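Local structure of beta-1,3-glucosyltransferase (Paecilomyces sp. J18, 5JVV) at residues 59-65 and 278-284; 122-126 and 259-263; 125-129 and 170-174; 143-149 and 221-225; 245-249 and 273-277. The protein is a fungal carbohydrate-active enzyme, probably of glycoside hydrolase family 16, built on a beta-jelly-roll sandwich. All blocks are in the same frame, centred on the assembly; numbering follows the deposited sequence.

How the contacts relate
The five contacts form a chain of touching neighbours, in the order 1, 5, 2, 3, 4, whose ends lie 39 Å apart between centres, on opposite sides of the chain's centre. Contacts 1 and 5 (centres 10 Å apart) both use helix 269-279 and meet where F284 CD1 lies 3.6 Å from F247 CE1. P263 CG of contact 2 reaches F276 CD1 of contact 5 at 3.8 Å. Contacts 2 and 3 share T125 and Q126, their centres 12 Å apart. T170 OG1 and M223 SD, 3.6 Å apart, join contacts 3 and 4. The first segments of contacts 2 and 3 follow strand 116-121, whose ExDxxE sequence is consistent with glycoside hydrolase family 16.

Contact 1: residues 59-65 and 278-284; sequences HTNTLSL and ATKPEEF
An irregular loop, 59-65, runs past the C-terminal end of helix 269-279 and the 3-10 turn after it, pairing H59 with P281, T62 with T279 and L63 with A278. H59 (chi1 p) sets its CA 3.3 Å from P281 O and its CB 3.7 Å from F284 C, and a water joins its ND1 (2.8 Å) to E282 OE2 (2.6 Å). The chain then bends over the proline, N61 O lying 3.3 Å from P281 CB while accepting a hydrogen bond from R70. T62 OG1 (2.7 Å) and T279 O (2.8 Å) share a second water. L63, in an extended conformation, donates from N to A278 O (2.9 Å, 161°), and its CB is 4.2 Å from A278 CB. L65 (chi1 m, chi2 t) returns to the helix, CD2 3.8 Å from A278 CB. K280 leaves helical geometry, and A278 O, in the last turn, is taken by the loop crossing from strand 53-55 of one jelly-roll sheet to strand 70-77 of the other.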
# COMPACT_ATOMS: atom_id res chain seq x y z
N HIS A 59 9.66 5.53 -16.25
CA HIS A 59 9.28 4.54 -17.25
C HIS A 59 9.90 4.87 -18.61
O HIS A 59 9.36 4.50 -19.66
CB HIS A 59 7.75 4.41 -17.36
CG HIS A 59 7.05 5.71 -17.63
ND1 HIS A 59 6.94 6.26 -18.90
CD2 HIS A 59 6.40 6.56 -16.80
CE1 HIS A 59 6.26 7.39 -18.83
NE2 HIS A 59 5.92 7.60 -17.57
N THR A 60 11.04 5.54 -18.56
CA THR A 60 11.72 6.04 -19.76
C THR A 60 13.10 5.43 -19.96
O THR A 60 13.46 4.99 -21.06
CB THR A 60 11.87 7.57 -19.66
OG1 THR A 60 10.57 8.17 -19.67
CG2 THR A 60 12.68 8.12 -20.82
N ASN A 61 13.88 5.40 -18.89
CA ASN A 61 15.30 5.08 -19.00
C ASN A 61 15.63 3.61 -18.79
O ASN A 61 15.05 2.94 -17.95
CB ASN A 61 16.11 5.92 -18.01
CG ASN A 61 16.01 7.41 -18.31
OD1 ASN A 61 16.50 7.89 -19.33
ND2 ASN A 61 15.38 8.15 -17.41
N THR A 62 16.60 3.13 -19.57
CA THR A 62 17.18 1.80 -19.39
C THR A 62 18.31 1.96 -18.38
O THR A 62 19.07 2.93 -18.45
CB THR A 62 17.72 1.28 -20.74
OG1 THR A 62 16.63 1.12 -21.66
CG2 THR A 62 18.45 -0.03 -20.57
N LEU A 63 18.42 1.02 -17.44
CA LEU A 63 19.32 1.19 -16.31
C LEU A 63 20.38 0.10 -16.22
O LEU A 63 20.19 -1.02 -16.69
CB LEU A 63 18.52 1.17 -15.00
CG LEU A 63 17.34 2.14 -14.93
CD1 LEU A 63 16.55 1.90 -13.66
CD2 LEU A 63 17.86 3.58 -15.00
N SER A 64 21.51 0.45 -15.60
CA SER A 64 22.53 -0.55 -15.29
C SER A 64 22.01 -1.54 -14.25
O SER A 64 21.23 -1.19 -13.37
CB SER A 64 23.78 0.12 -14.75
OG SER A 64 24.71 -0.86 -14.33
N LEU A 65 22.46 -2.79 -14.34
CA LEU A 65 22.08 -3.78 -13.35
C LEU A 65 22.67 -3.46 -11.98
O LEU A 65 22.22 -3.98 -10.96
CB LEU A 65 22.51 -5.18 -13.79
CG LEU A 65 21.98 -5.70 -15.13
CD1 LEU A 65 22.39 -7.15 -15.31
CD2 LEU A 65 20.47 -5.53 -15.19
N ALA A 278 15.36 -3.21 -14.77
CA ALA A 278 16.37 -2.35 -15.38
C ALA A 278 16.18 -2.16 -16.88
O ALA A 278 16.37 -1.05 -17.40
CB ALA A 278 17.76 -2.92 -15.11
N THR A 279 15.80 -3.23 -17.58
CA THR A 279 15.87 -3.23 -19.05
C THR A 279 14.54 -3.00 -19.77
O THR A 279 14.52 -2.84 -21.00
CB THR A 279 16.52 -4.53 -19.60
OG1 THR A 279 15.67 -5.65 -19.34
CG2 THR A 279 17.88 -4.76 -18.97
N LYS A 280 13.44 -2.97 -19.02
CA LYS A 280 12.11 -2.78 -19.62
C LYS A 280 11.36 -1.57 -19.06
O LYS A 280 10.27 -1.71 -18.51
CB LYS A 280 11.27 -4.06 -19.47
CG LYS A 280 11.90 -5.29 -20.10
CD LYS A 280 11.05 -6.51 -19.81
CE LYS A 280 11.70 -7.79 -20.31
NZ LYS A 280 11.83 -7.77 -21.80
N PRO A 281 11.92 -0.37 -19.24
CA PRO A 281 11.28 0.82 -18.65
C PRO A 281 9.83 1.02 -19.08
O PRO A 281 9.01 1.42 -18.25
CB PRO A 281 12.15 1.97 -19.16
CG PRO A 281 12.85 1.42 -20.39
CD PRO A 281 13.12 -0.01 -20.03
N GLU A 282 9.50 0.73 -20.34
CA GLU A 282 8.14 0.96 -20.84
C GLU A 282 7.08 0.11 -20.12
O GLU A 282 5.90 0.47 -20.08
CB GLU A 282 8.07 0.73 -22.35
CG GLU A 282 6.75 1.11 -23.00
CD GLU A 282 6.40 2.57 -22.81
OE1 GLU A 282 5.23 2.86 -22.47
OE2 GLU A 282 7.28 3.44 -23.01
N GLU A 283 7.50 -1.01 -19.54
CA GLU A 283 6.58 -1.88 -18.81
C GLU A 283 6.08 -1.23 -17.53
O GLU A 283 5.15 -1.72 -16.88
CB GLU A 283 7.24 -3.22 -18.48
CG GLU A 283 7.48 -4.09 -19.70
CD GLU A 283 6.59 -5.32 -19.71
OE1 GLU A 283 6.90 -6.26 -20.47
OE2 GLU A 283 5.59 -5.35 -18.96
N PHE A 284 6.68 -0.09 -17.16
CA PHE A 284 6.34 0.55 -15.89
C PHE A 284 5.50 1.81 -16.03
O PHE A 284 5.30 2.56 -15.07
CB PHE A 284 7.62 0.78 -15.08
CG PHE A 284 8.29 -0.50 -14.72
CD1 PHE A 284 7.84 -1.24 -13.64
CD2 PHE A 284 9.28 -1.03 -15.53
CE1 PHE A 284 8.41 -2.47 -13.33
CE2 PHE A 284 9.86 -2.24 -15.24
CZ PHE A 284 9.42 -2.97 -14.13
O HOH W 1 7.14 5.66 -21.59
O HOH W 2 16.02 -1.30 -22.75

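Contact 2: residues 122-126 and 259-263; sequences GVNTQ and SDSCP
S259 enters in the left-handed region (53/33), just ahead of D260, which makes the polar links to the other loop. The CA of D260 stands 5.7 Å from that of T125, the closest CA pair of the two segments. With chi1 p, D260 folds its carboxylate back so that OD1 accepts from C262 N at 2.9 Å (159°), an Asx turn; S261, again left-handed (69/15), lets the chain curl round it. The carbonyl of D260 thereby faces the opposing loop, and T125 OG1 (chi1 p) donates to D260 O at 2.7 Å. D260 OD2 takes a hydrogen bond from G257 N and one from a water (2.7 Å) that accepts from N124 ND2 (2.9 Å). The loop it meets is a type II' beta turn from V123 to Q126, following strand 116-121. N124, at its second position, has backbone angles of 54/-133, and Q126 N donates to V123 O at 3.1 Å. The Q126 side chain reinforces the turn, its OE1 accepting from V123 N at 3.1 Å. N124 OD1 and ND2 are bonded to G99 N and A252 O, so the asparagine ties the turn to helix 249-255. Further on, C262 points its sulfur at the same turn, SG lying 4.0 Å from T125 CG2 and 4.4 Å from N124 CB, and its disulfide to C98 fastens the loop beside it.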
# COMPACT_ATOMS: atom_id res chain seq x y z
N GLY A 122 1.27 -5.75 -2.45
CA GLY A 122 1.37 -6.88 -3.35
C GLY A 122 2.66 -6.80 -4.11
O GLY A 122 3.39 -5.81 -4.00
N VAL A 123 2.96 -7.84 -4.89
CA VAL A 123 4.19 -7.88 -5.67
C VAL A 123 3.93 -8.45 -7.04
O VAL A 123 3.00 -9.27 -7.23
CB VAL A 123 5.28 -8.74 -4.97
CG1 VAL A 123 5.69 -8.12 -3.65
CG2 VAL A 123 4.78 -10.18 -4.76
N ASN A 124 4.74 -8.01 -8.00
CA ASN A 124 4.75 -8.58 -9.33
C ASN A 124 3.35 -8.58 -9.94
O ASN A 124 2.66 -7.57 -9.86
CB ASN A 124 5.40 -9.96 -9.27
CG ASN A 124 6.81 -9.87 -8.72
OD1 ASN A 124 7.58 -8.97 -9.10
ND2 ASN A 124 7.15 -10.77 -7.79
N THR A 125 2.92 -9.69 -10.54
CA THR A 125 1.66 -9.70 -11.27
C THR A 125 0.45 -10.11 -10.42
O THR A 125 -0.57 -10.55 -10.96
CB THR A 125 1.75 -10.61 -12.49
OG1 THR A 125 2.12 -11.92 -12.06
CG2 THR A 125 2.80 -10.08 -13.47
N GLN A 126 0.57 -9.95 -9.11
CA GLN A 126 -0.53 -10.22 -8.18
C GLN A 126 -1.81 -9.52 -8.63
O GLN A 126 -1.76 -8.42 -9.17
CB GLN A 126 -0.11 -9.70 -6.81
CG GLN A 126 -1.01 -10.07 -5.67
CD GLN A 126 -0.37 -9.75 -4.35
OE1 GLN A 126 0.84 -9.96 -4.16
NE2 GLN A 126 -1.16 -9.25 -3.42
N SER A 259 4.76 -18.74 -10.59
CA SER A 259 3.34 -18.61 -10.92
C SER A 259 2.91 -17.19 -11.23
O SER A 259 1.78 -16.80 -10.95
CB SER A 259 2.49 -19.14 -9.78
OG SER A 259 2.78 -20.50 -9.57
N ASP A 260 3.81 -16.40 -11.82
CA ASP A 260 3.48 -15.01 -12.06
C ASP A 260 3.72 -14.59 -13.50
O ASP A 260 3.49 -13.43 -13.85
CB ASP A 260 4.24 -14.09 -11.09
CG ASP A 260 5.74 -14.21 -11.20
OD1 ASP A 260 6.24 -14.94 -12.08
OD2 ASP A 260 6.42 -13.54 -10.39
N SER A 261 4.20 -15.53 -14.32
CA SER A 261 4.50 -15.28 -15.74
C SER A 261 5.69 -14.35 -15.95
O SER A 261 5.91 -13.84 -17.05
CB SER A 261 3.27 -14.76 -16.51
OG SER A 261 2.22 -15.72 -16.52
N CYS A 262 6.48 -14.15 -14.90
CA CYS A 262 7.64 -13.28 -14.99
C CYS A 262 8.87 -14.09 -15.40
O CYS A 262 9.13 -15.14 -14.83
CB CYS A 262 7.87 -12.54 -13.67
SG CYS A 262 6.52 -11.43 -13.21
N PRO A 263 9.62 -13.60 -16.40
CA PRO A 263 10.70 -14.40 -16.99
C PRO A 263 11.97 -14.50 -16.14
O PRO A 263 12.46 -13.49 -15.60
CB PRO A 263 11.00 -13.66 -18.29
CG PRO A 263 10.69 -12.25 -17.99
CD PRO A 263 9.47 -12.30 -17.07
O HOH W 3 5.35 -13.09 -7.93

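Contact 3: residues 125-129 and 170-174; sequences TQSQN and TPGSY
One direct hydrogen bond crosses between these two loops: N129 N donates to S173 OG at 3.0 Å and 171°. The serine hydroxyl (chi1 p) in turn donates to T170 O at 2.6 Å, reinforcing a type II beta turn from T170 to S173 whose backbone bond, S173 N to T170 O, is weak at 3.3 Å. G172 occupies the turn's third position at 89/3, where a side chain would be jammed against the preceding carbonyl. A water bridges the loops as well, donating to S127 O and accepting from G172 N, both at 3.0 Å. Q126 NE2 holds the first loop in shape through Q128 O (2.8 Å), and the N129 side chain bonds to I119 O and E121 N, tying the loop to strand 116-121. The contact lies just past the paired ends of strands 130-134 and 165-168 of the jelly roll, where N129 still bonds to the backbone of G169. Packing centres on Y174 (chi1 t), which extends along the first loop. Q126 O sits at the ring edge, 3.2 Å from Y174 CD2, and Q126 CB is 3.8 Å from Y174 CE2. Y174 CB comes within 3.2 Å of N129 N, the CA atoms of N129 and Y174 being 4.8 Å apart. At the outer side, Q128 lays its CG 4.0 Å from T170 O, its NE2 bonded to G169 O.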
# COMPACT_ATOMS: atom_id res chain seq x y z
N THR A 125 2.92 -9.69 -10.54
CA THR A 125 1.66 -9.70 -11.27
C THR A 125 0.45 -10.11 -10.42
O THR A 125 -0.57 -10.55 -10.96
CB THR A 125 1.75 -10.61 -12.49
OG1 THR A 125 2.12 -11.92 -12.06
CG2 THR A 125 2.80 -10.08 -13.47
N GLN A 126 0.57 -9.95 -9.11
CA GLN A 126 -0.53 -10.22 -8.18
C GLN A 126 -1.81 -9.52 -8.63
O GLN A 126 -1.76 -8.42 -9.17
CB GLN A 126 -0.11 -9.70 -6.81
CG GLN A 126 -1.01 -10.07 -5.67
CD GLN A 126 -0.37 -9.75 -4.35
OE1 GLN A 126 0.84 -9.96 -4.16
NE2 GLN A 126 -1.16 -9.25 -3.42
N SER A 127 -2.96 -10.15 -8.39
CA SER A 127 -4.23 -9.60 -8.86
C SER A 127 -5.22 -9.30 -7.74
O SER A 127 -6.21 -8.59 -7.97
CB SER A 127 -4.87 -10.55 -9.88
OG SER A 127 -5.06 -11.83 -9.32
N GLN A 128 -4.99 -9.85 -6.55
CA GLN A 128 -5.87 -9.60 -5.41
C GLN A 128 -5.05 -9.01 -4.28
O GLN A 128 -3.91 -9.41 -4.07
CB GLN A 128 -6.57 -10.90 -4.98
CG GLN A 128 -7.53 -11.47 -6.03
CD GLN A 128 -8.10 -12.83 -5.67
OE1 GLN A 128 -8.06 -13.76 -6.48
NE2 GLN A 128 -8.66 -12.95 -4.47
N ASN A 129 -5.62 -8.06 -3.54
CA ASN A 129 -4.87 -7.39 -2.47
C ASN A 129 -4.47 -8.34 -1.35
O ASN A 129 -5.17 -9.31 -1.07
CB ASN A 129 -5.70 -6.25 -1.88
CG ASN A 129 -4.90 -5.37 -0.93
OD1 ASN A 129 -3.69 -5.19 -1.09
ND2 ASN A 129 -5.58 -4.80 0.06
N THR A 170 -10.63 -9.62 -2.16
CA THR A 170 -11.49 -10.21 -3.18
C THR A 170 -11.07 -9.75 -4.59
O THR A 170 -10.23 -8.85 -4.73
CB THR A 170 -12.96 -9.87 -2.88
OG1 THR A 170 -13.06 -8.48 -2.56
CG2 THR A 170 -13.46 -10.69 -1.70
N PRO A 171 -11.62 -10.38 -5.65
CA PRO A 171 -11.29 -9.94 -7.01
C PRO A 171 -11.52 -8.45 -7.26
O PRO A 171 -12.52 -7.88 -6.81
CB PRO A 171 -12.24 -10.76 -7.88
CG PRO A 171 -12.40 -12.03 -7.12
CD PRO A 171 -12.34 -11.67 -5.66
N GLY A 172 -10.59 -7.84 -7.99
CA GLY A 172 -10.71 -6.44 -8.34
C GLY A 172 -10.10 -5.50 -7.31
O GLY A 172 -10.15 -4.28 -7.48
N SER A 173 -9.50 -6.07 -6.27
CA SER A 173 -9.04 -5.25 -5.14
C SER A 173 -7.59 -4.78 -5.26
O SER A 173 -7.11 -4.06 -4.38
CB SER A 173 -9.25 -5.99 -3.82
OG SER A 173 -8.52 -7.20 -3.77
N TYR A 174 -6.91 -5.16 -6.34
CA TYR A 174 -5.49 -4.84 -6.47
C TYR A 174 -5.05 -4.71 -7.93
O TYR A 174 -5.59 -5.38 -8.82
CB TYR A 174 -4.65 -5.91 -5.75
CG TYR A 174 -3.14 -5.72 -5.83
CD1 TYR A 174 -2.45 -5.11 -4.80
CD2 TYR A 174 -2.42 -6.17 -6.94
CE1 TYR A 174 -1.07 -4.94 -4.86
CE2 TYR A 174 -1.04 -5.98 -7.02
CZ TYR A 174 -0.38 -5.37 -5.97
OH TYR A 174 0.98 -5.20 -6.02
O HOH W 4 -8.65 -9.79 -9.25

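Contact 4: residues 143-149 and 221-225; sequences SDDDQTG and TPMGN
N225 (chi1 t) points its side chain into the type I turn from S143 to D146, with CG 3.7 Å from S143 CB and ND2 donating to D146 O at 2.9 Å (168°). The turn is closed by D146 N to S143 O at 2.9 Å. The neighbouring Q147 reaches back, its OE1 accepting from N225 N at 2.9 Å while its NE2 bonds to T151 OG1. A water links Q147 OE1 (3.1 Å) with N225 O (2.7 Å). Beyond it the two backbones pair directly: T148 N donates to P222 O and G149 N to M223 O, each at 2.9 Å. The second segment makes a classic beta bulge as it enters strand 224-226, M223 and G224 both facing L197 of strand 195-201; the loop 143-149 bonds to M223 at the edge of this jelly-roll sheet. A CB on G149 would lie 2.4 Å from M223 O, a clash. T221 CG2 covers Q147 N (3.4 Å). Two waters bridge the outer side: one joins D146 OD1 (2.6 Å) and T221 OG1 (2.9 Å), another T148 OG1 (2.8 Å) and T221 O (2.7 Å). M223 turns its side chain to F199, T170 and S173.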
# COMPACT_ATOMS: atom_id res chain seq x y z
N SER A 143 -11.51 -13.66 13.18
CA SER A 143 -12.78 -13.13 12.68
C SER A 143 -13.01 -13.44 11.20
O SER A 143 -13.64 -12.65 10.49
CB SER A 143 -12.85 -11.61 12.93
OG SER A 143 -12.93 -11.34 14.32
N ASP A 144 -12.53 -14.59 10.74
CA ASP A 144 -12.66 -14.99 9.33
C ASP A 144 -14.13 -15.16 8.92
O ASP A 144 -14.44 -15.28 7.73
CB ASP A 144 -11.82 -16.25 9.03
CG ASP A 144 -11.84 -16.64 7.54
OD1 ASP A 144 -11.15 -15.99 6.72
OD2 ASP A 144 -12.55 -17.61 7.20
N ASP A 145 -15.02 -15.15 9.90
CA ASP A 145 -16.45 -15.29 9.66
C ASP A 145 -17.23 -13.97 9.81
O ASP A 145 -18.46 -13.96 9.80
CB ASP A 145 -17.03 -16.36 10.58
CG ASP A 145 -16.44 -17.74 10.32
OD1 ASP A 145 -16.34 -18.13 9.13
OD2 ASP A 145 -16.07 -18.44 11.29
N ASP A 146 -16.51 -12.86 9.96
CA ASP A 146 -17.08 -11.52 9.77
C ASP A 146 -16.13 -10.74 8.88
O ASP A 146 -15.64 -9.66 9.24
CB ASP A 146 -17.34 -10.79 11.11
CG ASP A 146 -18.02 -9.44 10.91
OD1 ASP A 146 -18.72 -9.26 9.89
OD2 ASP A 146 -17.85 -8.55 11.78
N GLN A 147 -15.88 -11.29 7.70
CA GLN A 147 -14.86 -10.76 6.81
C GLN A 147 -15.05 -11.37 5.42
O GLN A 147 -15.30 -12.57 5.30
CB GLN A 147 -13.49 -11.09 7.41
CG GLN A 147 -12.38 -11.46 6.45
CD GLN A 147 -11.11 -11.85 7.17
OE1 GLN A 147 -10.61 -11.10 8.02
NE2 GLN A 147 -10.57 -13.03 6.86
N THR A 148 -14.98 -10.55 4.38
CA THR A 148 -15.17 -11.06 3.02
C THR A 148 -13.88 -11.64 2.44
O THR A 148 -13.93 -12.52 1.58
CB THR A 148 -15.75 -10.02 2.05
OG1 THR A 148 -14.86 -8.89 1.93
CG2 THR A 148 -17.11 -9.56 2.53
N GLY A 149 -12.74 -11.12 2.89
CA GLY A 149 -11.46 -11.66 2.48
C GLY A 149 -11.19 -13.03 3.08
O GLY A 149 -11.97 -13.53 3.89
N THR A 221 -19.75 -5.68 5.72
CA THR A 221 -18.73 -6.59 6.22
C THR A 221 -17.34 -6.14 5.78
O THR A 221 -17.15 -5.80 4.62
CB THR A 221 -18.99 -8.01 5.70
OG1 THR A 221 -20.32 -8.41 6.06
CG2 THR A 221 -17.99 -9.00 6.29
N PRO A 222 -16.37 -6.10 6.72
CA PRO A 222 -15.01 -5.70 6.35
C PRO A 222 -14.40 -6.67 5.35
O PRO A 222 -14.79 -7.85 5.34
CB PRO A 222 -14.23 -5.84 7.67
CG PRO A 222 -15.25 -5.73 8.73
CD PRO A 222 -16.51 -6.35 8.17
N MET A 223 -13.45 -6.22 4.55
CA MET A 223 -12.71 -7.15 3.71
C MET A 223 -11.64 -7.86 4.53
O MET A 223 -11.40 -9.05 4.34
CB MET A 223 -12.10 -6.46 2.49
CG MET A 223 -11.57 -7.44 1.45
SD MET A 223 -11.16 -6.65 -0.12
CE MET A 223 -9.66 -5.75 0.30
N GLY A 224 -11.01 -7.13 5.45
CA GLY A 224 -10.08 -7.71 6.40
C GLY A 224 -10.49 -7.31 7.81
O GLY A 224 -10.59 -6.13 8.12
N ASN A 225 -10.73 -8.30 8.67
CA ASN A 225 -11.18 -8.02 10.03
C ASN A 225 -10.11 -8.46 11.02
O ASN A 225 -10.06 -9.64 11.42
CB ASN A 225 -12.52 -8.72 10.31
CG ASN A 225 -13.20 -8.21 11.57
OD1 ASN A 225 -12.57 -7.64 12.46
ND2 ASN A 225 -14.52 -8.43 11.66
O HOH W 5 -10.12 -12.28 10.82
O HOH W 6 -20.75 -10.01 8.40
O HOH W 7 -16.20 -6.47 2.15

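Contact 5: residues 245-249 and 273-277; sequences TTFCG and CIDFV
V277, one helical turn after C273 (V277 N to C273 O 3.0 Å), is the bump that fills the hollow between the F247 ring and the sulfur of C248. Its CG1 lies over one face of the F247 ring, 4.2 Å from the centroid and 25° off the normal, a CH-pi contact; CG2 rests 3.7 Å from C248 SG. F247 (chi1 m) ends strand 240-247, and C248 then takes backbone angles of 57/-127 with chi1 m, directing its sulfur at the face of helix 269-279. C273 (chi1 t) meets it there, SG to SG 2.0 Å with chi3 -93°, CA atoms 5.8 Å apart. I274 closes the other flank, its CG1 4.3 Å from C248 SG, which also lies 3.6 Å from I274 N. F284 abuts the F247 ring edge-to-face. With no hydrogen bond between the segments, the strand's end and the helix are joined by a disulfide flanked by the apolar side chains of V277 and I274, a link that does not depend on polar complementarity.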
# COMPACT_ATOMS: atom_id res chain seq x y z
N THR A 245 6.20 2.86 -4.01
CA THR A 245 6.39 1.75 -4.94
C THR A 245 7.88 1.45 -4.96
O THR A 245 8.69 2.31 -5.32
CB THR A 245 5.92 2.08 -6.36
OG1 THR A 245 4.54 2.49 -6.32
CG2 THR A 245 6.06 0.86 -7.28
N THR A 246 8.25 0.24 -4.53
CA THR A 246 9.62 -0.22 -4.69
C THR A 246 9.65 -1.32 -5.75
O THR A 246 8.63 -1.58 -6.39
CB THR A 246 10.24 -0.66 -3.34
OG1 THR A 246 11.64 -0.90 -3.52
CG2 THR A 246 9.57 -1.92 -2.78
N PHE A 247 10.81 -1.94 -5.96
CA PHE A 247 10.96 -2.98 -6.98
C PHE A 247 11.82 -4.08 -6.43
O PHE A 247 12.76 -3.80 -5.70
CB PHE A 247 11.67 -2.43 -8.22
CG PHE A 247 10.93 -1.30 -8.90
CD1 PHE A 247 9.90 -1.56 -9.79
CD2 PHE A 247 11.30 0.02 -8.66
CE1 PHE A 247 9.23 -0.51 -10.42
CE2 PHE A 247 10.63 1.07 -9.28
CZ PHE A 247 9.60 0.80 -10.17
N CYS A 248 11.50 -5.32 -6.76
CA CYS A 248 12.34 -6.46 -6.40
C CYS A 248 12.54 -6.52 -4.87
O CYS A 248 11.57 -6.48 -4.13
CB CYS A 248 13.65 -6.43 -7.21
SG CYS A 248 13.35 -6.38 -9.03
N GLY A 249 13.78 -6.58 -4.40
CA GLY A 249 14.02 -6.55 -2.96
C GLY A 249 13.49 -7.76 -2.21
O GLY A 249 13.27 -8.82 -2.81
N CYS A 273 14.67 -10.45 -11.54
CA CYS A 273 13.81 -9.31 -11.26
C CYS A 273 14.51 -8.00 -11.63
O CYS A 273 13.93 -7.13 -12.28
CB CYS A 273 13.43 -9.32 -9.78
SG CYS A 273 12.21 -8.05 -9.35
N ILE A 274 15.77 -7.88 -11.22
CA ILE A 274 16.54 -6.67 -11.51
C ILE A 274 16.70 -6.50 -13.01
O ILE A 274 16.54 -5.39 -13.54
CB ILE A 274 17.90 -6.69 -10.78
CG1 ILE A 274 17.68 -6.55 -9.28
CG2 ILE A 274 18.78 -5.54 -11.27
CD1 ILE A 274 18.93 -6.82 -8.44
N ASP A 275 16.98 -7.60 -13.71
CA ASP A 275 17.06 -7.57 -15.18
C ASP A 275 15.79 -7.00 -15.82
O ASP A 275 15.87 -6.12 -16.66
CB ASP A 275 17.40 -8.97 -15.72
CG ASP A 275 17.65 -8.97 -17.22
OD1 ASP A 275 18.32 -8.05 -17.74
OD2 ASP A 275 17.19 -9.91 -17.90
N PHE A 276 14.63 -7.47 -15.40
CA PHE A 276 13.36 -7.01 -15.96
C PHE A 276 13.17 -5.52 -15.67
O PHE A 276 12.88 -4.73 -16.58
CB PHE A 276 12.22 -7.83 -15.36
CG PHE A 276 10.89 -7.62 -16.04
CD1 PHE A 276 10.41 -8.56 -16.95
CD2 PHE A 276 10.12 -6.51 -15.76
CE1 PHE A 276 9.18 -8.37 -17.58
CE2 PHE A 276 8.89 -6.32 -16.38
CZ PHE A 276 8.42 -7.25 -17.30
N VAL A 277 13.34 -5.13 -14.41
CA VAL A 277 13.10 -3.74 -14.02
C VAL A 277 14.10 -2.79 -14.69
O VAL A 277 13.74 -1.71 -15.15
CB VAL A 277 13.12 -3.58 -12.49
CG1 VAL A 277 13.01 -2.12 -12.11
CG2 VAL A 277 11.99 -4.38 -11.86